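PDB 1SP3: cytochrome c, putative from Shewanella oneidensis, which carries eight covalently bound c-type hemes and probably serves as a respiratory oxidoreductase that reduces tetrathionate. Local coordinates for residues F239-P245 / W280-P286; Q272-G276 / Y356-F360; W362-K367 / Y383-F389. All coordinates share one frame; numbering follows the deposited sequence.

Interaction 1: F239-P245 / W280-P286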
loop_
_atom_site.group_PDB
_atom_site.type_symbol
_atom_site.label_atom_id
_atom_site.label_comp_id
_atom_site.label_asym_id
_atom_site.label_seq_id
_atom_site.Cartn_x
_atom_site.Cartn_y
_atom_site.Cartn_z
ATOM N N PHE A 239 1.216 -17.426 4.443
ATOM C CA PHE A 239 1.142 -17.104 2.999
ATOM C C PHE A 239 0.271 -15.867 2.743
ATOM O O PHE A 239 -0.765 -15.648 3.448
ATOM C CB PHE A 239 0.556 -18.260 2.184
ATOM C CG PHE A 239 1.400 -19.550 2.244
ATOM C CD1 PHE A 239 1.074 -20.579 3.153
ATOM C CD2 PHE A 239 2.527 -19.701 1.421
ATOM C CE1 PHE A 239 1.821 -21.819 3.156
ATOM C CE2 PHE A 239 3.306 -20.923 1.416
ATOM C CZ PHE A 239 2.937 -21.996 2.283
ATOM N N PHE A 240 0.664 -15.091 1.723
ATOM C CA PHE A 240 -0.210 -14.112 1.137
ATOM C C PHE A 240 -0.437 -14.395 -0.379
ATOM O O PHE A 240 0.099 -15.374 -0.952
ATOM C CB PHE A 240 0.358 -12.740 1.443
ATOM C CG PHE A 240 1.641 -12.446 0.737
ATOM C CD1 PHE A 240 1.628 -11.866 -0.509
ATOM C CD2 PHE A 240 2.871 -12.663 1.357
ATOM C CE1 PHE A 240 2.825 -11.547 -1.149
ATOM C CE2 PHE A 240 4.071 -12.384 0.720
ATOM C CZ PHE A 240 4.070 -11.824 -0.501
ATOM N N ALA A 241 -1.216 -13.541 -1.046
ATOM C CA ALA A 241 -1.649 -13.811 -2.431
ATOM C C ALA A 241 -2.171 -15.268 -2.499
ATOM O O ALA A 241 -1.796 -16.055 -3.328
ATOM C CB ALA A 241 -0.482 -13.600 -3.437
ATOM N N LYS A 242 -2.989 -15.629 -1.546
ATOM C CA LYS A 242 -3.502 -16.977 -1.463
ATOM C C LYS A 242 -4.376 -17.342 -2.639
ATOM O O LYS A 242 -4.397 -18.499 -3.024
ATOM C CB LYS A 242 -4.302 -17.085 -0.186
ATOM C CG LYS A 242 -3.516 -17.295 1.063
ATOM C CD LYS A 242 -4.497 -17.143 2.288
ATOM C CE LYS A 242 -3.755 -17.386 3.555
ATOM N NZ LYS A 242 -4.626 -17.364 4.771
ATOM N N ASN A 243 -5.134 -16.388 -3.198
ATOM C CA ASN A 243 -6.219 -16.724 -4.139
ATOM C C ASN A 243 -5.959 -16.294 -5.579
ATOM O O ASN A 243 -6.620 -16.778 -6.487
ATOM C CB ASN A 243 -7.565 -16.173 -3.665
ATOM C CG ASN A 243 -7.964 -16.760 -2.317
ATOM O OD1 ASN A 243 -7.784 -17.960 -2.072
ATOM N ND2 ASN A 243 -8.409 -15.913 -1.412
ATOM N N GLU A 244 -4.982 -15.408 -5.744
ATOM C CA GLU A 244 -4.763 -14.627 -6.962
ATOM C C GLU A 244 -3.246 -14.195 -6.989
ATOM O O GLU A 244 -2.770 -13.683 -5.996
ATOM C CB GLU A 244 -5.608 -13.384 -6.778
ATOM C CG GLU A 244 -5.976 -12.591 -8.013
ATOM C CD GLU A 244 -7.385 -12.043 -7.863
ATOM O OE1 GLU A 244 -7.633 -11.280 -6.856
ATOM O OE2 GLU A 244 -8.254 -12.420 -8.717
ATOM N N PRO A 245 -2.570 -14.278 -8.153
ATOM C CA PRO A 245 -1.155 -13.871 -8.302
ATOM C C PRO A 245 -0.953 -12.406 -7.960
ATOM O O PRO A 245 -1.850 -11.657 -8.275
ATOM C CB PRO A 245 -0.872 -14.097 -9.818
ATOM C CG PRO A 245 -1.915 -15.114 -10.243
ATOM C CD PRO A 245 -3.152 -14.750 -9.435
ATOM N N TRP A 280 4.961 -12.840 -11.620
ATOM C CA TRP A 280 3.867 -12.965 -10.768
ATOM C C TRP A 280 4.044 -14.189 -9.975
ATOM O O TRP A 280 4.710 -15.127 -10.439
ATOM C CB TRP A 280 2.626 -13.143 -11.609
ATOM C CG TRP A 280 2.319 -11.922 -12.445
ATOM C CD1 TRP A 280 2.826 -11.618 -13.687
ATOM C CD2 TRP A 280 1.416 -10.859 -12.099
ATOM N NE1 TRP A 280 2.310 -10.408 -14.100
ATOM C CE2 TRP A 280 1.408 -9.946 -13.167
ATOM C CE3 TRP A 280 0.596 -10.595 -10.989
ATOM C CZ2 TRP A 280 0.602 -8.773 -13.162
ATOM C CZ3 TRP A 280 -0.187 -9.401 -10.968
ATOM C CH2 TRP A 280 -0.180 -8.519 -12.038
ATOM N N GLU A 281 3.443 -14.200 -8.770
ATOM C CA GLU A 281 3.483 -15.399 -7.888
ATOM C C GLU A 281 2.198 -15.474 -7.097
ATOM O O GLU A 281 1.591 -14.435 -6.736
ATOM C CB GLU A 281 4.663 -15.376 -6.949
ATOM C CG GLU A 281 5.074 -16.772 -6.478
ATOM C CD GLU A 281 6.150 -16.800 -5.381
ATOM O OE1 GLU A 281 7.034 -15.897 -5.362
ATOM O OE2 GLU A 281 6.107 -17.763 -4.536
ATOM N N LYS A 282 1.737 -16.717 -6.880
ATOM C CA LYS A 282 0.569 -16.945 -6.080
ATOM C C LYS A 282 1.004 -17.801 -4.833
ATOM O O LYS A 282 1.941 -18.571 -4.927
ATOM C CB LYS A 282 -0.357 -17.765 -6.973
ATOM C CG LYS A 282 -1.849 -17.580 -6.760
ATOM C CD LYS A 282 -2.677 -18.771 -7.340
ATOM C CE LYS A 282 -3.335 -19.566 -6.234
ATOM N NZ LYS A 282 -4.674 -20.077 -6.700
ATOM N N MET A 283 0.317 -17.673 -3.706
ATOM C CA MET A 283 0.606 -18.466 -2.533
ATOM C C MET A 283 2.066 -18.201 -2.030
ATOM O O MET A 283 2.946 -19.105 -2.041
ATOM C CB MET A 283 0.248 -19.952 -2.789
ATOM C CG MET A 283 -0.056 -20.724 -1.491
ATOM S SD MET A 283 -1.596 -20.205 -0.545
ATOM C CE MET A 283 -1.354 -21.402 0.708
ATOM N N VAL A 284 2.307 -16.924 -1.628
ATOM C CA VAL A 284 3.648 -16.415 -1.461
ATOM C C VAL A 284 4.068 -16.406 0.006
ATOM O O VAL A 284 3.313 -15.874 0.889
ATOM C CB VAL A 284 3.766 -14.991 -2.053
ATOM C CG1 VAL A 284 5.204 -14.545 -2.114
ATOM C CG2 VAL A 284 3.202 -14.966 -3.497
ATOM N N LYS A 285 5.236 -16.971 0.279
ATOM C CA LYS A 285 5.796 -16.812 1.588
ATOM C C LYS A 285 6.337 -15.426 1.688
ATOM O O LYS A 285 6.979 -14.857 0.766
ATOM C CB LYS A 285 6.930 -17.793 1.824
ATOM C CG LYS A 285 6.476 -19.267 1.762
ATOM C CD LYS A 285 7.694 -20.177 1.767
ATOM C CE LYS A 285 7.202 -21.657 1.844
ATOM N NZ LYS A 285 8.248 -22.640 1.403
ATOM N N PRO A 286 6.090 -14.842 2.846
ATOM C CA PRO A 286 6.714 -13.566 3.187
ATOM C C PRO A 286 8.233 -13.729 3.361
ATOM O O PRO A 286 8.692 -14.810 3.596
ATOM C CB PRO A 286 6.085 -13.226 4.547
ATOM C CG PRO A 286 4.800 -13.963 4.598
ATOM C CD PRO A 286 5.103 -15.278 3.866
#

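Interaction 2: Q272-G276 / Y356-F360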
loop_
_atom_site.group_PDB
_atom_site.type_symbol
_atom_site.label_atom_id
_atom_site.label_comp_id
_atom_site.label_asym_id
_atom_site.label_seq_id
_atom_site.Cartn_x
_atom_site.Cartn_y
_atom_site.Cartn_z
ATOM N N GLN A 272 4.834 -6.303 -21.252
ATOM C CA GLN A 272 3.979 -5.368 -21.959
ATOM C C GLN A 272 4.828 -4.234 -22.417
ATOM O O GLN A 272 5.719 -3.765 -21.667
ATOM C CB GLN A 272 2.890 -4.814 -21.039
ATOM C CG GLN A 272 1.822 -5.846 -20.734
ATOM C CD GLN A 272 0.712 -5.235 -19.892
ATOM O OE1 GLN A 272 -0.348 -4.977 -20.419
ATOM N NE2 GLN A 272 0.974 -4.977 -18.590
ATOM N N LYS A 273 4.543 -3.771 -23.641
ATOM C CA LYS A 273 5.348 -2.749 -24.271
ATOM C C LYS A 273 5.341 -1.531 -23.379
ATOM O O LYS A 273 6.376 -0.903 -23.174
ATOM C CB LYS A 273 4.784 -2.370 -25.636
ATOM C CG LYS A 273 5.575 -1.269 -26.369
ATOM C CD LYS A 273 4.922 -0.969 -27.705
ATOM C CE LYS A 273 5.211 0.468 -28.074
ATOM N NZ LYS A 273 5.152 0.610 -29.551
ATOM N N LYS A 274 4.172 -1.209 -22.848
ATOM C CA LYS A 274 4.006 0.029 -22.051
ATOM C C LYS A 274 4.702 -0.011 -20.679
ATOM O O LYS A 274 4.950 1.030 -20.085
ATOM C CB LYS A 274 2.511 0.269 -21.770
ATOM C CG LYS A 274 1.642 0.879 -22.856
ATOM C CD LYS A 274 0.251 1.167 -22.159
ATOM C CE LYS A 274 -0.923 1.368 -23.122
ATOM N NZ LYS A 274 -0.719 2.553 -24.007
ATOM N N LYS A 275 4.978 -1.196 -20.157
ATOM C CA LYS A 275 5.505 -1.284 -18.799
ATOM C C LYS A 275 6.779 -2.095 -18.553
ATOM O O LYS A 275 7.383 -1.891 -17.572
ATOM C CB LYS A 275 4.399 -1.843 -17.878
ATOM C CG LYS A 275 3.168 -0.873 -17.719
ATOM C CD LYS A 275 1.981 -1.553 -16.982
ATOM C CE LYS A 275 0.620 -0.788 -17.215
ATOM N NZ LYS A 275 -0.538 -1.261 -16.351
ATOM N N GLY A 276 7.135 -3.063 -19.378
ATOM C CA GLY A 276 8.383 -3.826 -19.180
ATOM C C GLY A 276 8.061 -5.271 -18.808
ATOM O O GLY A 276 7.047 -5.757 -19.201
ATOM N N TYR A 356 4.999 8.418 -21.240
ATOM C CA TYR A 356 5.643 7.242 -21.799
ATOM C C TYR A 356 4.660 6.340 -22.501
ATOM O O TYR A 356 4.953 5.820 -23.602
ATOM C CB TYR A 356 6.405 6.428 -20.725
ATOM C CG TYR A 356 7.228 5.353 -21.379
ATOM C CD1 TYR A 356 8.375 5.674 -22.104
ATOM C CD2 TYR A 356 6.802 4.038 -21.379
ATOM C CE1 TYR A 356 9.136 4.673 -22.719
ATOM C CE2 TYR A 356 7.546 3.034 -22.016
ATOM C CZ TYR A 356 8.709 3.355 -22.642
ATOM O OH TYR A 356 9.406 2.360 -23.284
ATOM N N TRP A 357 3.511 6.148 -21.842
ATOM C CA TRP A 357 2.468 5.262 -22.390
ATOM C C TRP A 357 1.838 5.705 -23.738
ATOM O O TRP A 357 1.262 4.848 -24.452
ATOM C CB TRP A 357 1.371 4.973 -21.390
ATOM C CG TRP A 357 1.822 4.162 -20.259
ATOM C CD1 TRP A 357 2.950 3.365 -20.186
ATOM C CD2 TRP A 357 1.184 4.075 -18.990
ATOM N NE1 TRP A 357 3.033 2.785 -18.940
ATOM C CE2 TRP A 357 1.959 3.191 -18.187
ATOM C CE3 TRP A 357 0.002 4.629 -18.453
ATOM C CZ2 TRP A 357 1.618 2.880 -16.848
ATOM C CZ3 TRP A 357 -0.347 4.330 -17.148
ATOM C CH2 TRP A 357 0.474 3.460 -16.344
ATOM N N SER A 358 1.959 6.990 -24.092
ATOM C CA SER A 358 1.639 7.312 -25.496
ATOM C C SER A 358 2.822 7.523 -26.434
ATOM O O SER A 358 2.789 7.072 -27.571
ATOM C CB SER A 358 0.587 8.409 -25.676
ATOM O OG SER A 358 0.853 9.456 -24.810
ATOM N N GLU A 359 3.853 8.201 -25.979
ATOM C CA GLU A 359 4.957 8.504 -26.873
ATOM C C GLU A 359 6.151 7.491 -26.821
ATOM O O GLU A 359 6.826 7.344 -27.815
ATOM C CB GLU A 359 5.393 9.956 -26.707
ATOM C CG GLU A 359 4.353 10.999 -27.136
ATOM C CD GLU A 359 3.974 10.926 -28.628
ATOM O OE1 GLU A 359 4.850 10.694 -29.516
ATOM O OE2 GLU A 359 2.764 11.095 -28.915
ATOM N N PHE A 360 6.382 6.785 -25.702
ATOM C CA PHE A 360 7.388 5.701 -25.645
ATOM C C PHE A 360 8.773 6.264 -25.773
ATOM O O PHE A 360 9.704 5.602 -26.257
ATOM C CB PHE A 360 7.190 4.585 -26.682
ATOM C CG PHE A 360 5.950 3.770 -26.438
ATOM C CD1 PHE A 360 4.878 3.840 -27.318
ATOM C CD2 PHE A 360 5.827 2.988 -25.280
ATOM C CE1 PHE A 360 3.665 3.110 -27.056
ATOM C CE2 PHE A 360 4.674 2.287 -25.011
ATOM C CZ PHE A 360 3.578 2.338 -25.917
#

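Interaction 3: W362-K367 / Y383-F389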
loop_
_atom_site.group_PDB
_atom_site.type_symbol
_atom_site.label_atom_id
_atom_site.label_comp_id
_atom_site.label_asym_id
_atom_site.label_seq_id
_atom_site.Cartn_x
_atom_site.Cartn_y
_atom_site.Cartn_z
ATOM N N TRP A 362 11.386 7.883 -23.231
ATOM C CA TRP A 362 11.773 8.100 -21.861
ATOM C C TRP A 362 12.346 9.477 -21.565
ATOM O O TRP A 362 12.200 9.958 -20.429
ATOM C CB TRP A 362 12.774 7.023 -21.402
ATOM C CG TRP A 362 12.151 5.731 -21.006
ATOM C CD1 TRP A 362 12.352 4.518 -21.580
ATOM C CD2 TRP A 362 11.214 5.519 -19.955
ATOM N NE1 TRP A 362 11.589 3.552 -20.967
ATOM C CE2 TRP A 362 10.897 4.131 -19.945
ATOM C CE3 TRP A 362 10.608 6.354 -19.002
ATOM C CZ2 TRP A 362 10.042 3.556 -18.999
ATOM C CZ3 TRP A 362 9.710 5.774 -18.071
ATOM C CH2 TRP A 362 9.451 4.395 -18.084
ATOM N N ASN A 363 13.032 10.106 -22.533
ATOM C CA ASN A 363 13.633 11.429 -22.262
ATOM C C ASN A 363 12.532 12.441 -22.048
ATOM O O ASN A 363 12.606 13.222 -21.183
ATOM C CB ASN A 363 14.602 11.995 -23.387
ATOM C CG ASN A 363 15.937 11.233 -23.503
ATOM O OD1 ASN A 363 16.175 10.490 -24.496
ATOM N ND2 ASN A 363 16.849 11.462 -22.551
ATOM N N LEU A 364 11.563 12.453 -22.944
ATOM C CA LEU A 364 10.370 13.287 -22.849
ATOM C C LEU A 364 9.588 12.969 -21.549
ATOM O O LEU A 364 9.191 13.884 -20.827
ATOM C CB LEU A 364 9.463 12.943 -24.029
ATOM C CG LEU A 364 8.456 13.926 -24.687
ATOM C CD1 LEU A 364 7.102 13.296 -25.072
ATOM C CD2 LEU A 364 8.317 15.350 -24.050
ATOM N N ALA A 365 9.334 11.685 -21.269
ATOM C CA ALA A 365 8.651 11.321 -20.009
ATOM C C ALA A 365 9.433 11.822 -18.779
ATOM O O ALA A 365 8.868 12.443 -17.880
ATOM C CB ALA A 365 8.317 9.828 -19.955
ATOM N N ALA A 366 10.745 11.651 -18.783
ATOM C CA ALA A 366 11.597 12.196 -17.713
ATOM C C ALA A 366 11.525 13.695 -17.561
ATOM O O ALA A 366 11.423 14.218 -16.423
ATOM C CB ALA A 366 13.081 11.798 -17.938
ATOM N N LYS A 367 11.609 14.399 -18.704
ATOM C CA LYS A 367 11.635 15.869 -18.703
ATOM C C LYS A 367 10.293 16.375 -18.159
ATOM O O LYS A 367 10.216 17.225 -17.239
ATOM C CB LYS A 367 11.864 16.400 -20.143
ATOM C CG LYS A 367 11.470 17.927 -20.372
ATOM C CD LYS A 367 11.223 18.291 -21.949
ATOM C CE LYS A 367 10.927 19.806 -22.280
ATOM N NZ LYS A 367 9.468 20.105 -22.338
ATOM N N TYR A 383 16.095 17.744 -14.903
ATOM C CA TYR A 383 16.450 16.565 -15.662
ATOM C C TYR A 383 17.724 16.894 -16.437
ATOM O O TYR A 383 17.776 17.974 -17.086
ATOM C CB TYR A 383 15.333 16.201 -16.615
ATOM C CG TYR A 383 15.696 15.057 -17.504
ATOM C CD1 TYR A 383 16.347 13.960 -16.993
ATOM C CD2 TYR A 383 15.379 15.069 -18.865
ATOM C CE1 TYR A 383 16.680 12.921 -17.779
ATOM C CE2 TYR A 383 15.708 14.002 -19.674
ATOM C CZ TYR A 383 16.346 12.924 -19.124
ATOM O OH TYR A 383 16.709 11.809 -19.878
ATOM N N SER A 384 18.731 15.995 -16.374
ATOM C CA SER A 384 19.989 16.301 -17.052
ATOM C C SER A 384 19.950 16.033 -18.554
ATOM O O SER A 384 20.788 16.521 -19.276
ATOM C CB SER A 384 21.198 15.616 -16.396
ATOM O OG SER A 384 21.176 14.250 -16.703
ATOM N N GLY A 385 18.970 15.249 -19.015
ATOM C CA GLY A 385 18.947 14.859 -20.397
ATOM C C GLY A 385 19.491 13.471 -20.652
ATOM O O GLY A 385 19.390 13.020 -21.731
ATOM N N GLU A 386 20.042 12.812 -19.645
ATOM C CA GLU A 386 20.581 11.466 -19.763
ATOM C C GLU A 386 19.908 10.523 -18.711
ATOM O O GLU A 386 19.862 10.827 -17.509
ATOM C CB GLU A 386 22.084 11.499 -19.472
ATOM C CG GLU A 386 23.018 11.860 -20.623
ATOM C CD GLU A 386 24.436 11.354 -20.333
ATOM O OE1 GLU A 386 24.749 10.181 -20.716
ATOM O OE2 GLU A 386 25.228 12.097 -19.685
ATOM N N TYR A 387 19.422 9.387 -19.159
ATOM C CA TYR A 387 18.809 8.486 -18.222
ATOM C C TYR A 387 19.416 7.129 -18.376
ATOM O O TYR A 387 20.053 6.827 -19.412
ATOM C CB TYR A 387 17.314 8.426 -18.413
ATOM C CG TYR A 387 16.856 7.705 -19.677
ATOM C CD1 TYR A 387 16.476 6.350 -19.630
ATOM C CD2 TYR A 387 16.760 8.386 -20.908
ATOM C CE1 TYR A 387 16.011 5.702 -20.749
ATOM C CE2 TYR A 387 16.278 7.738 -22.088
ATOM C CZ TYR A 387 15.953 6.404 -22.005
ATOM O OH TYR A 387 15.488 5.717 -23.099
ATOM N N ASP A 388 19.188 6.312 -17.338
ATOM C CA ASP A 388 19.443 4.863 -17.368
ATOM C C ASP A 388 18.389 4.100 -16.468
ATOM O O ASP A 388 17.387 4.727 -15.978
ATOM C CB ASP A 388 20.916 4.616 -17.035
ATOM C CG ASP A 388 21.391 3.312 -17.556
ATOM O OD1 ASP A 388 20.560 2.429 -17.960
ATOM O OD2 ASP A 388 22.587 3.079 -17.619
ATOM N N PHE A 389 18.578 2.796 -16.273
ATOM C CA PHE A 389 17.709 2.015 -15.378
ATOM C C PHE A 389 18.515 1.383 -14.212
ATOM O O PHE A 389 19.601 0.867 -14.432
ATOM C CB PHE A 389 16.947 0.966 -16.155
ATOM C CG PHE A 389 15.956 1.533 -17.135
ATOM C CD1 PHE A 389 16.331 1.811 -18.485
ATOM C CD2 PHE A 389 14.639 1.871 -16.703
ATOM C CE1 PHE A 389 15.385 2.336 -19.400
ATOM C CE2 PHE A 389 13.710 2.355 -17.598
ATOM C CZ PHE A 389 14.105 2.639 -18.963
HETATM O O HOH W 1 13.142 6.335 -25.129
#

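Interaction 1: F239-P245 / W280-P286
Val-284 packs its branched side chain over one face of the Phe-240 ring: CB of Val-284 lies 3.7 Å from the ring centroid, 18° off its normal, a CH-pi contact, and Val-284 CG1 comes to 3.4 Å from Phe-240 CZ. The phenyl group gets there because its CG sits between the backbone N and the carbonyl carbon (chi1 69°). Pro-286 CA meets the edge of this ring, while Val-284 CG2 turns to Ala-241 CB. A smaller alanine in place of Phe-240 would probably open a gap under Val-284 and leave Pro-286 without its aromatic neighbour. Met-283 CE makes a second CH-pi contact over the Phe-239 face, 3.9 Å from the centroid, and its SD stands obliquely beside that ring as a Met-aromatic contact.

The backbones form a single antiparallel bridge at the hydrogen-bonded pair Phe-240 and Val-284: Phe-240 N to Val-284 O is 2.9 Å, and Val-284 N to Phe-240 O is 2.8 Å. Met-283 N adds a bond to Ala-241 O at 2.7 Å. At the polar edge, Lys-242 touches Met-283 SD through CG, and its NZ continues outward to Ser-403 OG and backbone oxygens. The contact joins the loop after helix 232-236 to the end of strand 276-281 and the turn that follows it, with Val-284 touching Met-248 of strand 246-251 and Phe-240 touching Lys-330 of strand 325-339.

Interaction 2: Q272-G276 / Y356-F360
Lys-274 lies against Trp-357 from a tight beta hairpin whose connection holds a classic beta bulge: two residues, Lys-275 and Gly-276, stand against the single Gln-272, whose O takes both their backbone N-H groups. Followed outward, the Lys-274 chain crosses the indole at about a right angle. Its CB is 3.5 Å from Trp-357 CD1; CG is 3.9 Å from both Trp-357 CD1 and Phe-360 CZ; CD rises over the face of the five-membered ring, 4.2 Å from its centroid, as a CH-pi contact. A bend at the last torsion (chi4 -62°) then brings NZ to Trp-357 O, in a hydrogen bond of 3.1 Å.

Lys-273 follows a different route. Extended throughout, it passes over the face of Phe-360, and its NZ makes a cation-pi contact 4.2 Å from the ring centroid, 27° off the normal. The same ammonium also forms a salt bridge with Asp-258, so its charge has two partners. Tyr-356 O stands off-centre over the opposite face of the Phe-360 ring. Lys-275 CE meets the benzo side of the indole at CZ2. The contact joins the hairpin to helix 356-359 at the surface, with the Trp-357 side chain about 5 Å from a bound heme c. Trp-357 NE1 reaches back to Lys-274 O at 2.8 Å, but with an N-H...O angle of 120° this bond is weak.

Interaction 3: W362-K367 / Y383-F389
An aromatic cluster of Trp-362, Tyr-387 and Phe-389 joins helix 362-367 to strand 387-389, two elements that run nearly crosswise, with 101° between their directions and axes 10.0 Å apart at closest. Phe-389 turns its edge to the indole face: the planes are at 78°, the centroid of the five-membered ring is 5.0 Å from that of the phenyl ring, and Phe-389 CZ is 3.3 Å from Trp-362 NE1, a T-shaped pair. Tyr-387 meets Trp-362 differently. Trp-362 CB lies over the Tyr-387 ring, 3.7 Å from its centroid, while the two ring systems themselves are oblique. The indole also stacks with Tyr-356.

One helical turn further on, Ala-366 CB sits over the centre of the Tyr-383 ring, 3.7 Å from the centroid and close to the ring normal. Gly-385 N lies over the opposite face, so the phenol is sandwiched between helix and turn. The ring reaches the helix because its CG is anti to the backbone N, and its hydroxyl O accepts from Asn-363 ND2 at 2.7 Å. That amide nitrogen also comes to the edge of the Tyr-387 ring.

A water accepts from Trp-362 N at 3.0 Å and also bonds to Tyr-387 OH, so the first turn of the helix is tied to the strand through solvent. Rings supply most of the touching surface, whereas the direct Asn-363 bond, bent at 133°, and the water bridge give each phenol oxygen a polar partner at the rim; the contact is therefore chiefly apolar, with its directional polar links made by the tyrosine hydroxyls.

From the N terminus, 239-245 comes first, in the loop that leads into strand 246-251; interaction 1 closes a loop of 34 intervening residues, and 272-276 lies within it. The partner of 272-276, 356-360, comes much later, so interactions 1 and 2 cross along the chain although their centres are 27 Å apart. Interaction 3 is in series with both and closes a short, mainly helical loop of 15 residues. It abuts interaction 2, since helices 356-359 and 362-372 follow each other and Ala-365 CB packs on Tyr-356 N at 3.8 Å. Interactions 1 and 3 reach the same mixed sheet at well-separated places, their nearest atoms about 17 Å apart.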